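Long-range contacts in Phthiocerol/phenolphthiocerol synthesis polyketide synthase type I PpsC (Mycobacterium tuberculosis, PDB 5NJI), which probably dehydrates beta-hydroxyacyl intermediates through its dehydratase domain, as one step in building the phthiocerol and phenolphthiocerol lipids of the mycobacterial envelope: residues H29-V34 with R220-H225; R44-E49 with L112-T117; R206-L211 with R278-V283. The protein carries 1 engineered substitution. All coordinates share one frame; numbering follows the deposited sequence. Where two conformers were deposited one is given.

Contact 1 (H29-V34 with R220-H225); sequences HPLLGV and REFMLH
His-29 meets Glu-221 and Phe-222 through three atoms of its imidazole ring. Its CB leads to a CG held anti to the backbone N (chi1 -165°), which carries the ring across to the loop 220-225. There CD2 comes within 3.4 Å of the carbonyl O of Glu-221, while Glu-221 CB lies farther off, at 4.1 Å from the same CD2. On the far side of CG, ND1 turns back to its own segment and accepts the backbone N-H of Leu-31 at 3.1 Å, a bond close to the ring plane that helps fix the ring's rotation. His-29 CE1 lies 3.7 Å from Phe-222 CE1. At the tip, NE2 reaches the rim of the phenyl ring, 3.6 Å from Phe-222 CD1 and near the phenyl plane. The two planes are inclined at 50°, so the pair is neither stacked nor T-shaped. Histidine suits the place because both nitrogens find partners: NE2 also bonds Glu-75, an arrangement consistent with a neutral imidazole protonated at NE2. Pro-30 adds a rigid apolar surface, its CG 3.8 Å from Phe-222 CE1, and Leu-31 CD1 approaches the same phenyl carbon at 4.2 Å. One flat hydrocarbon ring can thus serve three neighbours, and its CD2 also lies over the imidazole face of His-225. The carboxylate of Glu-75, on helix 70-84, additionally receives the backbone N atoms of Met-223 and Leu-224, tying both loops to that helix. The loop 29-34 then runs into strand 34-37, and the loop 220-225 into helix 226-234, whose Pro-226 touches Leu-31.

Contact 2 (R44-E49 with L112-T117); sequences RVWESE and LVTTLT
Trp-46 and Leu-116 lie side by side on one face of an antiparallel strand pair in the first half of the double hotdog fold characteristic of polyketide synthase dehydratases. Six backbone hydrogen bonds join strands 44-50 and 110-118, two at each of the pairs Arg-44 with Leu-116, Trp-46 with Thr-114 and Ser-48 with Leu-112. With CG of Trp-46 beside the backbone N (chi1 -61°), the six-membered ring of the indole presents an edge to the partner strand: CE3 comes 3.4 Å from Thr-114 O, and CZ3 3.6 Å from Leu-116 CB. One indole face receives Arg-44 CG, 3.4 Å above the plane and offset toward the rim. The extended arginine then carries its guanidinium past the ring to a salt bridge with Asp-83, whose carboxylate also bonds Trp-46 NE1. A large aromatic suits this buried face, since it packs by its edge and its face while Asp-83, near the end of helix 70-84, meets its single polar atom. The other face carries the beta-branched Val-45, Val-113 and Thr-115, and the exposed Glu-47. Val-45 stands alongside both Val-113 and Thr-115, pointing the same way, with its CG1 4.1 Å from Val-113 CG1 and its CG2 4.1 Å from Thr-115 CG2. Glu-47 lays only its CG methylene along Val-113 and extends its carboxylate beyond, as fits an exposed position. Ser-48 returns to the tryptophan face; its hydroxyl is small enough to sit between the backbone N and carbonyl carbon (chi1 63°), where it bonds Leu-31 O while its OG lies 3.3 Å from Leu-112 CB.

Contact 3 (R206-L211 with R278-V283); sequences RAQVRL and RGVRAV
A classic beta bulge, Val-280 and Arg-281 both facing Thr-300, lies where 278-283 runs antiparallel to 206-211, with Arg-206, Ala-207 and Gln-208 paired in turn with Val-283, Ala-282 and Arg-281. Beyond the bulge the register is regular: Ala-207 and Ala-282 form a hydrogen-bonded pair, with Ala-207 N 2.8 Å from Ala-282 O and the reciprocal bond almost as short. At the bulge itself the geometry changes. Val-209 N still reaches Val-280 O at 2.9 Å, but the donor stands well above the carbonyl plane, 52° out of it, and so does not use a lone pair.

Arg-281 dominates the more open face. Bends at chi2 and chi3 fold its chain back over the neighbouring strand, where the guanidinium lies flat above Ala-207 O, about 3.7 Å from plane to atom. From there NH1 gives a short bond to Gln-208 OE1, 2.6 Å long and nearly within the guanidinium plane, while the amide plane is turned 49° from that of the arginine. Glutamine suits the site because its bent chain brings a neutral acceptor to the cation. The other terminus, NH2, donates to a water that in turn donates to Arg-206 O, bridging the strands. It also lies 3.1 Å from Arg-206 NH2, a pairing of like charges probably eased by the salt bridge of Arg-206 to Glu-168.

The opposite face is small and apolar. Val-209 CG1 packs 4.2 Å from Ala-282 CB, and Thr-235 touches both Ala-207 and Ala-282, whose short side chains suit this close-packed face. Val-209 rests on Met-228 and Ile-231 of helix 226-234, so these strands help wrap that helix, the defining arrangement of a hotdog and here of the second half of the double hotdog.

In the fold
Contact 1 joins the two halves of the double hotdog through loops, using aromatic and apolar side chains with no backbone pairing between them. Contacts 2 and 3 are antiparallel strand pairs, one in each half, on opposite sides of the chain's centre and about 19 Å apart at their nearest atoms. Contact 2 is the more buried and the more regular; contact 3, like contact 1, is partly buried, and arginines, a glutamine and a water share its outer face. Helix 70-84 backs contacts 1 and 2, and a backbone bond between Val-34 and Glu-47 links them directly. Helix 226-234 borders contacts 1 and 3, which touch where His-225 packs against Leu-211.

Contact 1 (H29-V34 with R220-H225)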
ATOM      1  N   HIS A  29       1.333  -4.357  17.155  1.00 24.80           N
ATOM      2  CA  HIS A  29       0.947  -4.115  15.766  1.00 21.29           C
ATOM      3  C   HIS A  29       0.408  -5.406  15.145  1.00 23.14           C
ATOM      4  O   HIS A  29       1.082  -6.439  15.203  1.00 19.79           O
ATOM      5  CB  HIS A  29       2.167  -3.620  15.011  1.00 21.71           C
ATOM      6  CG  HIS A  29       1.858  -3.007  13.687  1.00 19.21           C
ATOM      7  ND1 HIS A  29       1.394  -3.744  12.620  1.00 17.66           N
ATOM      8  CD2 HIS A  29       1.957  -1.731  13.254  1.00 20.56           C
ATOM      9  CE1 HIS A  29       1.224  -2.942  11.582  1.00 16.86           C
ATOM     10  NE2 HIS A  29       1.542  -1.714  11.947  1.00 19.39           N
ATOM     11  N   PRO A  30      -0.783  -5.396  14.537  1.00 20.32           N
ATOM     12  CA  PRO A  30      -1.370  -6.665  14.081  1.00 20.27           C
ATOM     13  C   PRO A  30      -0.700  -7.263  12.862  1.00 19.35           C
ATOM     14  O   PRO A  30      -0.891  -8.460  12.619  1.00 21.36           O
ATOM     15  CB  PRO A  30      -2.822  -6.293  13.774  1.00 21.20           C
ATOM     16  CG  PRO A  30      -2.763  -4.852  13.463  1.00 21.14           C
ATOM     17  CD  PRO A  30      -1.737  -4.284  14.389  1.00 23.82           C
ATOM     18  N   LEU A  31       0.071  -6.494  12.094  1.00 17.68           N
ATOM     19  CA  LEU A  31       0.771  -7.034  10.931  1.00 14.83           C
ATOM     20  C   LEU A  31       2.250  -7.259  11.202  1.00 17.46           C
ATOM     21  O   LEU A  31       2.822  -8.244  10.727  1.00 21.22           O
ATOM     22  CB  LEU A  31       0.613  -6.105   9.718  1.00 17.08           C
ATOM     23  CG  LEU A  31      -0.833  -5.773   9.346  1.00 21.38           C
ATOM     24  CD1 LEU A  31      -0.897  -4.790   8.167  1.00 18.71           C
ATOM     25  CD2 LEU A  31      -1.597  -7.053   9.049  1.00 27.41           C
ATOM     26  N   LEU A  32       2.869  -6.381  11.983  1.00 17.13           N
ATOM     27  CA  LEU A  32       4.296  -6.486  12.262  1.00 18.68           C
ATOM     28  C   LEU A  32       4.566  -7.464  13.387  1.00 19.99           C
ATOM     29  O   LEU A  32       5.518  -8.258  13.312  1.00 18.34           O
ATOM     30  CB  LEU A  32       4.845  -5.105  12.612  1.00 17.89           C
ATOM     31  CG  LEU A  32       6.298  -5.037  13.084  1.00 19.08           C
ATOM     32  CD1 LEU A  32       7.262  -5.335  11.951  1.00 21.83           C
ATOM     33  CD2 LEU A  32       6.609  -3.703  13.697  1.00 20.60           C
ATOM     34  N   GLY A  33       3.758  -7.419  14.433  1.00 18.29           N
ATOM     35  CA  GLY A  33       3.920  -8.358  15.522  1.00 16.81           C
ATOM     36  C   GLY A  33       4.904  -7.866  16.562  1.00 21.54           C
ATOM     37  O   GLY A  33       5.219  -6.679  16.665  1.00 24.25           O
ATOM     38  N   VAL A  34       5.416  -8.819  17.333  1.00 23.49           N
ATOM     39  CA  VAL A  34       6.257  -8.526  18.488  1.00 27.26           C
ATOM     40  C   VAL A  34       7.719  -8.743  18.112  1.00 25.65           C
ATOM     41  O   VAL A  34       8.064  -9.683  17.380  1.00 23.31           O
ATOM     42  CB  VAL A  34       5.843  -9.378  19.704  1.00 38.63           C
ATOM     43  CG1 VAL A  34       5.711 -10.832  19.322  1.00 41.37           C
ATOM     44  CG2 VAL A  34       6.828  -9.189  20.859  1.00 40.96           C
ATOM     45  N   ARG A 220      -5.407   1.471  15.297  1.00 38.18           N
ATOM     46  CA  ARG A 220      -4.649   2.365  16.160  1.00 36.68           C
ATOM     47  C   ARG A 220      -3.099   2.373  15.976  1.00 36.92           C
ATOM     48  O   ARG A 220      -2.460   3.332  16.239  1.00 30.65           O
ATOM     49  CB  ARG A 220      -4.973   2.137  17.651  1.00 37.89           C
ATOM     50  CG  ARG A 220      -5.214   0.684  18.088  1.00 58.98           C
ATOM     51  CD  ARG A 220      -6.149  -0.281  17.289  1.00 58.19           C
ATOM     52  NE  ARG A 220      -7.583  -0.248  17.653  1.00 69.48           N
ATOM     53  CZ  ARG A 220      -8.619   0.343  17.031  1.00 60.99           C
ATOM     54  NH1 ARG A 220      -8.553   1.067  15.905  1.00 50.97           N
ATOM     55  NH2 ARG A 220      -9.784   0.158  17.560  1.00 55.71           N
ATOM     56  N   GLU A 221      -2.508   1.220  15.685  1.00 33.57           N
ATOM     57  CA  GLU A 221      -1.056   1.114  15.630  1.00 40.10           C
ATOM     58  C   GLU A 221      -0.479   1.406  14.252  1.00 29.33           C
ATOM     59  O   GLU A 221       0.746   1.363  14.100  1.00 30.15           O
ATOM     60  CB  GLU A 221      -0.605  -0.283  16.078  1.00 44.73           C
ATOM     61  CG  GLU A 221      -1.070  -0.664  17.472  1.00 50.49           C
ATOM     62  CD  GLU A 221      -0.520   0.260  18.539  1.00 69.56           C
ATOM     63  OE1 GLU A 221       0.652   0.676  18.414  1.00 75.98           O
ATOM     64  OE2 GLU A 221      -1.259   0.579  19.495  1.00 77.07           O
ATOM     65  N   PHE A 222      -1.303   1.732  13.257  1.00 23.82           N
ATOM     66  CA  PHE A 222      -0.780   1.908  11.905  1.00 20.91           C
ATOM     67  C   PHE A 222      -0.122   3.271  11.732  1.00 26.32           C
ATOM     68  O   PHE A 222      -0.679   4.299  12.128  1.00 30.74           O
ATOM     69  CB  PHE A 222      -1.879   1.763  10.852  1.00 20.15           C
ATOM     70  CG  PHE A 222      -2.478   0.382  10.744  1.00 19.19           C
ATOM     71  CD1 PHE A 222      -1.778  -0.745  11.126  1.00 22.82           C
ATOM     72  CD2 PHE A 222      -3.747   0.218  10.215  1.00 19.31           C
ATOM     73  CE1 PHE A 222      -2.337  -2.005  11.003  1.00 25.76           C
ATOM     74  CE2 PHE A 222      -4.309  -1.019  10.091  1.00 20.85           C
ATOM     75  CZ  PHE A 222      -3.604  -2.145  10.489  1.00 22.03           C
ATOM     76  N   MET A 223       0.971   3.244  11.017  1.00 22.70           N
ATOM     77  CA  MET A 223       1.677   4.443  10.612  1.00 23.53           C
ATOM     78  C   MET A 223       0.953   4.923   9.312  1.00 24.83           C
ATOM     79  O   MET A 223       0.602   6.069   9.151  1.00 25.96           O
ATOM     80  CB  MET A 223       3.178   4.247  10.295  1.00 23.51           C
ATOM     81  CG  MET A 223       4.054   3.803  11.437  1.00 27.89           C
ATOM     82  SD  MET A 223       4.198   5.135  12.584  1.00 34.07           S
ATOM     83  CE  MET A 223       5.111   6.278  11.600  1.00 39.74           C
ATOM     84  N   LEU A 224       0.610   3.998   8.530  0.50 18.27           N
ATOM     85  CA  LEU A 224       0.014   4.189   7.187  0.50 22.72           C
ATOM     86  C   LEU A 224      -1.078   3.134   7.016  0.50 28.60           C
ATOM     87  O   LEU A 224      -0.822   2.047   7.288  0.50 28.25           O
ATOM     88  CB  LEU A 224       1.135   3.977   6.078  0.50 26.78           C
ATOM     89  CG  LEU A 224       0.975   4.124   4.559  0.50 30.93           C
ATOM     90  CD1 LEU A 224       0.459   5.508   4.195  0.50 29.01           C
ATOM     91  CD2 LEU A 224       2.242   3.799   3.746  0.50 25.46           C
ATOM     92  N   HIS A 225      -2.243   3.459   6.966  1.00 18.32           N
ATOM     93  CA  HIS A 225      -3.359   2.511   6.927  1.00 17.06           C
ATOM     94  C   HIS A 225      -3.324   1.786   5.539  1.00 17.83           C
ATOM     95  O   HIS A 225      -3.562   2.397   4.595  1.00 15.17           O
ATOM     96  CB  HIS A 225      -4.761   3.177   7.170  1.00 16.47           C
ATOM     97  CG  HIS A 225      -5.846   2.202   7.527  1.00 15.21           C
ATOM     98  ND1 HIS A 225      -6.075   1.057   6.814  1.00 20.32           N
ATOM     99  CD2 HIS A 225      -6.727   2.171   8.557  1.00 18.05           C
ATOM    100  CE1 HIS A 225      -7.045   0.373   7.380  1.00 21.18           C
ATOM    101  NE2 HIS A 225      -7.461   1.029   8.436  1.00 20.58           N
TER

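Contact 2 (R44-E49 with L112-T117)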
ATOM      1  N   ARG A  44      17.068  -6.536  14.220  1.00 17.11           N
ATOM      2  CA  ARG A  44      15.794  -6.629  14.908  1.00 16.52           C
ATOM      3  C   ARG A  44      14.899  -7.563  14.114  1.00 15.41           C
ATOM      4  O   ARG A  44      14.948  -7.576  12.879  1.00 16.35           O
ATOM      5  CB  ARG A  44      15.144  -5.260  15.092  1.00 19.68           C
ATOM      6  CG  ARG A  44      14.020  -5.273  16.123  1.00 23.63           C
ATOM      7  CD  ARG A  44      13.809  -3.891  16.738  1.00 27.52           C
ATOM      8  NE  ARG A  44      12.593  -3.849  17.540  1.00 26.57           N
ATOM      9  CZ  ARG A  44      12.502  -4.308  18.785  1.00 33.37           C
ATOM     10  NH1 ARG A  44      13.561  -4.842  19.382  1.00 29.91           N
ATOM     11  NH2 ARG A  44      11.347  -4.235  19.436  1.00 27.12           N
ATOM     12  N   VAL A  45      14.124  -8.378  14.835  1.00 15.27           N
ATOM     13  CA  VAL A  45      13.316  -9.446  14.252  1.00 13.91           C
ATOM     14  C   VAL A  45      11.925  -9.386  14.869  1.00 15.86           C
ATOM     15  O   VAL A  45      11.792  -9.291  16.093  1.00 18.34           O
ATOM     16  CB  VAL A  45      13.918 -10.847  14.508  1.00 14.85           C
ATOM     17  CG1 VAL A  45      13.113 -11.897  13.748  1.00 18.31           C
ATOM     18  CG2 VAL A  45      15.386 -10.920  14.117  1.00 17.74           C
ATOM     19  N   TRP A  46      10.892  -9.473  14.031  1.00 15.04           N
ATOM     20  CA  TRP A  46       9.518  -9.549  14.501  1.00 15.87           C
ATOM     21  C   TRP A  46       8.836 -10.770  13.906  1.00 17.15           C
ATOM     22  O   TRP A  46       9.170 -11.205  12.799  1.00 18.72           O
ATOM     23  CB  TRP A  46       8.694  -8.317  14.079  1.00 17.84           C
ATOM     24  CG  TRP A  46       9.151  -6.967  14.565  1.00 16.95           C
ATOM     25  CD1 TRP A  46       8.578  -6.231  15.560  1.00 19.32           C
ATOM     26  CD2 TRP A  46      10.233  -6.166  14.049  1.00 14.22           C
ATOM     27  NE1 TRP A  46       9.227  -5.029  15.699  1.00 16.61           N
ATOM     28  CE2 TRP A  46      10.244  -4.964  14.788  1.00 15.14           C
ATOM     29  CE3 TRP A  46      11.181  -6.342  13.038  1.00 16.52           C
ATOM     30  CZ2 TRP A  46      11.166  -3.944  14.545  1.00 17.99           C
ATOM     31  CZ3 TRP A  46      12.103  -5.319  12.800  1.00 17.79           C
ATOM     32  CH2 TRP A  46      12.089  -4.145  13.554  1.00 15.04           C
ATOM     33  N   GLU A  47       7.851 -11.296  14.630  1.00 16.79           N
ATOM     34  CA  GLU A  47       6.967 -12.335  14.121  1.00 18.75           C
ATOM     35  C   GLU A  47       5.523 -11.955  14.386  1.00 18.90           C
ATOM     36  O   GLU A  47       5.171 -11.525  15.490  1.00 18.93           O
ATOM     37  CB  GLU A  47       7.231 -13.701  14.769  1.00 21.71           C
ATOM     38  CG  GLU A  47       8.570 -14.299  14.411  1.00 27.12           C
ATOM     39  CD  GLU A  47       8.729 -15.701  14.998  1.00 32.60           C
ATOM     40  OE1 GLU A  47       7.748 -16.204  15.598  1.00 27.14           O
ATOM     41  OE2 GLU A  47       9.824 -16.290  14.865  1.00 29.85           O
ATOM     42  N   SER A  48       4.676 -12.147  13.385  1.00 17.99           N
ATOM     43  CA  SER A  48       3.251 -11.919  13.568  1.00 16.26           C
ATOM     44  C   SER A  48       2.505 -13.129  13.051  1.00 19.51           C
ATOM     45  O   SER A  48       2.924 -13.758  12.084  1.00 21.77           O
ATOM     46  CB  SER A  48       2.744 -10.679  12.829  1.00 20.48           C
ATOM     47  OG  SER A  48       2.901 -10.828  11.428  1.00 27.61           O
ATOM     48  N   GLU A  49       1.392 -13.445  13.696  1.00 21.63           N
ATOM     49  CA  GLU A  49       0.544 -14.535  13.243  1.00 21.27           C
ATOM     50  C   GLU A  49      -0.546 -13.923  12.385  1.00 19.94           C
ATOM     51  O   GLU A  49      -1.314 -13.078  12.857  1.00 24.27           O
ATOM     52  CB  GLU A  49      -0.045 -15.314  14.417  1.00 32.80           C
ATOM     53  CG  GLU A  49       1.013 -15.937  15.316  1.00 39.55           C
ATOM     54  CD  GLU A  49       0.420 -16.646  16.520  1.00 63.27           C
ATOM     55  OE1 GLU A  49      -0.512 -17.457  16.337  1.00 70.60           O
ATOM     56  OE2 GLU A  49       0.884 -16.385  17.650  1.00 71.65           O
ATOM     57  N   LEU A 112       4.466 -14.301   9.730  1.00 17.19           N
ATOM     58  CA  LEU A 112       5.199 -13.300   8.981  1.00 17.26           C
ATOM     59  C   LEU A 112       6.402 -12.896   9.811  1.00 19.69           C
ATOM     60  O   LEU A 112       6.252 -12.567  10.987  1.00 20.53           O
ATOM     61  CB  LEU A 112       4.313 -12.089   8.694  1.00 19.70           C
ATOM     62  CG  LEU A 112       4.806 -11.144   7.609  1.00 23.21           C
ATOM     63  CD1 LEU A 112       4.743 -11.841   6.283  1.00 28.10           C
ATOM     64  CD2 LEU A 112       3.955  -9.908   7.563  1.00 37.69           C
ATOM     65  N   VAL A 113       7.587 -12.943   9.206  1.00 16.72           N
ATOM     66  CA  VAL A 113       8.844 -12.701   9.898  1.00 15.91           C
ATOM     67  C   VAL A 113       9.510 -11.498   9.246  1.00 18.28           C
ATOM     68  O   VAL A 113       9.865 -11.549   8.067  1.00 20.54           O
ATOM     69  CB  VAL A 113       9.762 -13.933   9.850  1.00 16.96           C
ATOM     70  CG1 VAL A 113      11.054 -13.681  10.639  1.00 19.74           C
ATOM     71  CG2 VAL A 113       9.008 -15.157  10.389  1.00 20.66           C
ATOM     72  N   THR A 114       9.696 -10.435  10.019  1.00 15.98           N
ATOM     73  CA  THR A 114      10.274  -9.189   9.525  1.00 14.78           C
ATOM     74  C   THR A 114      11.626  -8.948  10.189  1.00 15.50           C
ATOM     75  O   THR A 114      11.809  -9.250  11.373  1.00 16.03           O
ATOM     76  CB  THR A 114       9.323  -8.019   9.814  1.00 17.16           C
ATOM     77  OG1 THR A 114       8.059  -8.289   9.205  1.00 18.69           O
ATOM     78  CG2 THR A 114       9.849  -6.694   9.290  1.00 16.93           C
ATOM     79  N   THR A 115      12.595  -8.479   9.415  1.00 16.25           N
ATOM     80  CA  THR A 115      13.883  -8.074   9.969  1.00 14.62           C
ATOM     81  C   THR A 115      14.209  -6.647   9.574  1.00 16.03           C
ATOM     82  O   THR A 115      13.774  -6.152   8.532  1.00 16.84           O
ATOM     83  CB  THR A 115      15.030  -8.967   9.513  1.00 17.95           C
ATOM     84  OG1 THR A 115      15.103  -8.995   8.081  1.00 20.68           O
ATOM     85  CG2 THR A 115      14.887 -10.390  10.065  1.00 18.37           C
ATOM     86  N   LEU A 116      14.981  -5.988  10.426  1.00 14.88           N
ATOM     87  CA  LEU A 116      15.450  -4.640  10.139  1.00 17.02           C
ATOM     88  C   LEU A 116      16.919  -4.540  10.500  1.00 18.57           C
ATOM     89  O   LEU A 116      17.322  -4.923  11.602  1.00 16.83           O
ATOM     90  CB  LEU A 116      14.653  -3.582  10.904  1.00 16.05           C
ATOM     91  CG  LEU A 116      15.013  -2.106  10.647  1.00 18.21           C
ATOM     92  CD1 LEU A 116      13.821  -1.234  10.903  1.00 17.80           C
ATOM     93  CD2 LEU A 116      16.164  -1.640  11.553  1.00 20.49           C
ATOM     94  N   THR A 117      17.699  -3.991   9.587  1.00 18.06           N
ATOM     95  CA  THR A 117      19.086  -3.644   9.849  1.00 19.58           C
ATOM     96  C   THR A 117      19.274  -2.179   9.489  1.00 20.78           C
ATOM     97  O   THR A 117      18.524  -1.627   8.689  1.00 21.45           O
ATOM     98  CB  THR A 117      20.049  -4.502   9.034  1.00 22.16           C
ATOM     99  OG1 THR A 117      19.854  -4.263   7.630  1.00 26.53           O
ATOM    100  CG2 THR A 117      19.820  -5.978   9.323  1.00 24.17           C
TER

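Contact 3 (R206-L211 with R278-V283)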
ATOM      1  N   ARG A 206      -9.315  11.039 -10.989  1.00 20.41           N
ATOM      2  CA  ARG A 206      -9.595  11.800  -9.787  1.00 20.46           C
ATOM      3  C   ARG A 206     -10.748  11.110  -9.072  1.00 21.42           C
ATOM      4  O   ARG A 206     -11.817  10.908  -9.660  1.00 21.75           O
ATOM      5  CB  ARG A 206      -9.925  13.258 -10.128  1.00 25.05           C
ATOM      6  CG  ARG A 206      -8.934  13.872 -11.115  1.00 38.57           C
ATOM      7  CD  ARG A 206      -9.169  15.356 -11.350  1.00 54.11           C
ATOM      8  NE  ARG A 206      -8.666  16.171 -10.247  1.00 71.15           N
ATOM      9  CZ  ARG A 206      -9.413  16.708  -9.285  1.00 75.00           C
ATOM     10  NH1 ARG A 206      -8.834  17.427  -8.333  1.00 73.80           N
ATOM     11  NH2 ARG A 206     -10.729  16.543  -9.267  1.00 72.75           N
ATOM     12  N   ALA A 207     -10.519  10.714  -7.826  1.00 19.75           N
ATOM     13  CA  ALA A 207     -11.494   9.960  -7.060  1.00 20.00           C
ATOM     14  C   ALA A 207     -11.810  10.648  -5.738  1.00 21.20           C
ATOM     15  O   ALA A 207     -10.927  11.180  -5.062  1.00 21.22           O
ATOM     16  CB  ALA A 207     -10.993   8.540  -6.776  1.00 23.05           C
ATOM     17  N   GLN A 208     -13.075  10.588  -5.355  1.00 20.69           N
ATOM     18  CA  GLN A 208     -13.482  10.853  -3.992  1.00 17.94           C
ATOM     19  C   GLN A 208     -13.405   9.539  -3.232  1.00 16.87           C
ATOM     20  O   GLN A 208     -13.953   8.542  -3.699  1.00 19.09           O
ATOM     21  CB  GLN A 208     -14.914  11.400  -3.959  1.00 23.81           C
ATOM     22  CG  GLN A 208     -15.394  11.898  -2.604  1.00 43.90           C
ATOM     23  CD  GLN A 208     -14.936  13.311  -2.305  1.00 51.17           C
ATOM     24  OE1 GLN A 208     -14.670  14.093  -3.215  1.00 55.00           O
ATOM     25  NE2 GLN A 208     -14.840  13.644  -1.026  1.00 57.84           N
ATOM     26  N   VAL A 209     -12.743   9.542  -2.071  1.00 15.93           N
ATOM     27  CA  VAL A 209     -12.467   8.310  -1.342  1.00 14.94           C
ATOM     28  C   VAL A 209     -12.941   8.410   0.097  1.00 16.77           C
ATOM     29  O   VAL A 209     -13.071   9.488   0.674  1.00 19.78           O
ATOM     30  CB  VAL A 209     -10.972   7.923  -1.398  1.00 16.79           C
ATOM     31  CG1 VAL A 209     -10.557   7.702  -2.850  1.00 15.55           C
ATOM     32  CG2 VAL A 209     -10.079   8.933  -0.698  1.00 17.50           C
ATOM     33  N   ARG A 210     -13.216   7.243   0.676  1.00 19.50           N
ATOM     34  CA  ARG A 210     -13.630   7.145   2.060  1.00 23.19           C
ATOM     35  C   ARG A 210     -13.138   5.804   2.570  1.00 23.91           C
ATOM     36  O   ARG A 210     -12.949   4.867   1.795  1.00 26.49           O
ATOM     37  CB  ARG A 210     -15.145   7.230   2.212  1.00 25.50           C
ATOM     38  CG  ARG A 210     -15.833   5.943   1.830  1.00 43.97           C
ATOM     39  CD  ARG A 210     -17.335   6.092   1.799  1.00 46.19           C
ATOM     40  NE  ARG A 210     -17.895   6.276   3.133  1.00 48.32           N
ATOM     41  CZ  ARG A 210     -18.179   5.271   3.960  1.00 54.93           C
ATOM     42  NH1 ARG A 210     -17.945   4.016   3.591  1.00 45.85           N
ATOM     43  NH2 ARG A 210     -18.692   5.517   5.157  1.00 61.31           N
ATOM     44  N   LEU A 211     -12.904   5.728   3.867  1.00 19.87           N
ATOM     45  CA  LEU A 211     -12.477   4.491   4.477  1.00 16.66           C
ATOM     46  C   LEU A 211     -13.702   3.733   4.974  1.00 16.12           C
ATOM     47  O   LEU A 211     -14.407   4.245   5.854  1.00 18.44           O
ATOM     48  CB  LEU A 211     -11.537   4.777   5.622  1.00 20.62           C
ATOM     49  CG  LEU A 211     -10.867   3.569   6.255  1.00 20.82           C
ATOM     50  CD1 LEU A 211      -9.946   2.862   5.230  1.00 20.87           C
ATOM     51  CD2 LEU A 211     -10.074   3.976   7.474  1.00 26.06           C
ATOM     52  N   ARG A 278      -7.631  10.402   6.975  1.00 19.61           N
ATOM     53  CA  ARG A 278      -8.327  11.658   6.713  1.00 20.16           C
ATOM     54  C   ARG A 278      -8.408  11.982   5.231  1.00 19.13           C
ATOM     55  O   ARG A 278      -8.917  13.049   4.865  1.00 22.59           O
ATOM     56  CB  ARG A 278      -7.633  12.811   7.449  1.00 23.52           C
ATOM     57  CG  ARG A 278      -7.664  12.689   8.976  1.00 27.96           C
ATOM     58  CD  ARG A 278      -7.246  13.990   9.692  1.00 39.54           C
ATOM     59  NE  ARG A 278      -5.820  14.308   9.564  1.00 41.87           N
ATOM     60  CZ  ARG A 278      -5.307  15.210   8.721  1.00 49.99           C
ATOM     61  NH1 ARG A 278      -6.091  15.905   7.907  1.00 34.85           N
ATOM     62  NH2 ARG A 278      -3.996  15.425   8.686  1.00 48.02           N
ATOM     63  N   GLY A 279      -7.884  11.126   4.360  1.00 16.68           N
ATOM     64  CA  GLY A 279      -7.892  11.439   2.949  1.00 18.08           C
ATOM     65  C   GLY A 279      -9.284  11.344   2.364  1.00 19.54           C
ATOM     66  O   GLY A 279     -10.040  10.415   2.651  1.00 21.10           O
ATOM     67  N   VAL A 280      -9.611  12.309   1.502  1.00 18.80           N
ATOM     68  CA  VAL A 280     -10.901  12.349   0.823  1.00 21.01           C
ATOM     69  C   VAL A 280     -10.778  12.442  -0.688  1.00 17.03           C
ATOM     70  O   VAL A 280     -11.768  12.186  -1.394  1.00 18.09           O
ATOM     71  CB  VAL A 280     -11.779  13.510   1.349  1.00 23.99           C
ATOM     72  CG1 VAL A 280     -12.040  13.339   2.818  1.00 28.04           C
ATOM     73  CG2 VAL A 280     -11.129  14.841   1.102  1.00 25.19           C
ATOM     74  N   ARG A 281      -9.614  12.789  -1.235  1.00 17.99           N
ATOM     75  CA  ARG A 281      -9.432  12.909  -2.671  1.00 18.21           C
ATOM     76  C   ARG A 281      -8.129  12.235  -3.057  1.00 18.85           C
ATOM     77  O   ARG A 281      -7.097  12.459  -2.410  1.00 17.25           O
ATOM     78  CB  ARG A 281      -9.384  14.377  -3.130  1.00 18.65           C
ATOM     79  CG  ARG A 281     -10.624  15.211  -2.802  1.00 44.18           C
ATOM     80  CD  ARG A 281     -11.843  14.814  -3.619  1.00 64.28           C
ATOM     81  NE  ARG A 281     -11.600  14.890  -5.056  1.00 78.35           N
ATOM     82  CZ  ARG A 281     -12.467  14.500  -5.987  1.00 74.37           C
ATOM     83  NH1 ARG A 281     -13.646  14.002  -5.638  1.00 71.77           N
ATOM     84  NH2 ARG A 281     -12.155  14.609  -7.270  1.00 65.46           N
ATOM     85  N   ALA A 282      -8.178  11.407  -4.100  1.00 18.50           N
ATOM     86  CA  ALA A 282      -6.989  10.793  -4.659  1.00 18.37           C
ATOM     87  C   ALA A 282      -6.899  11.127  -6.137  1.00 21.18           C
ATOM     88  O   ALA A 282      -7.909  11.102  -6.852  1.00 21.97           O
ATOM     89  CB  ALA A 282      -7.014   9.273  -4.455  1.00 18.06           C
ATOM     90  N   VAL A 283      -5.691  11.459  -6.589  1.00 21.34           N
ATOM     91  CA  VAL A 283      -5.421  11.759  -7.988  1.00 21.46           C
ATOM     92  C   VAL A 283      -4.305  10.821  -8.446  1.00 20.15           C
ATOM     93  O   VAL A 283      -3.257  10.736  -7.796  1.00 22.55           O
ATOM     94  CB  VAL A 283      -5.036  13.234  -8.187  1.00 20.27           C
ATOM     95  CG1 VAL A 283      -4.819  13.529  -9.660  1.00 22.17           C
ATOM     96  CG2 VAL A 283      -6.107  14.134  -7.601  1.00 22.19           C
TER
HETATM   97  O   HOH W   1     -13.790  12.672  -8.830  1.00 31.99           O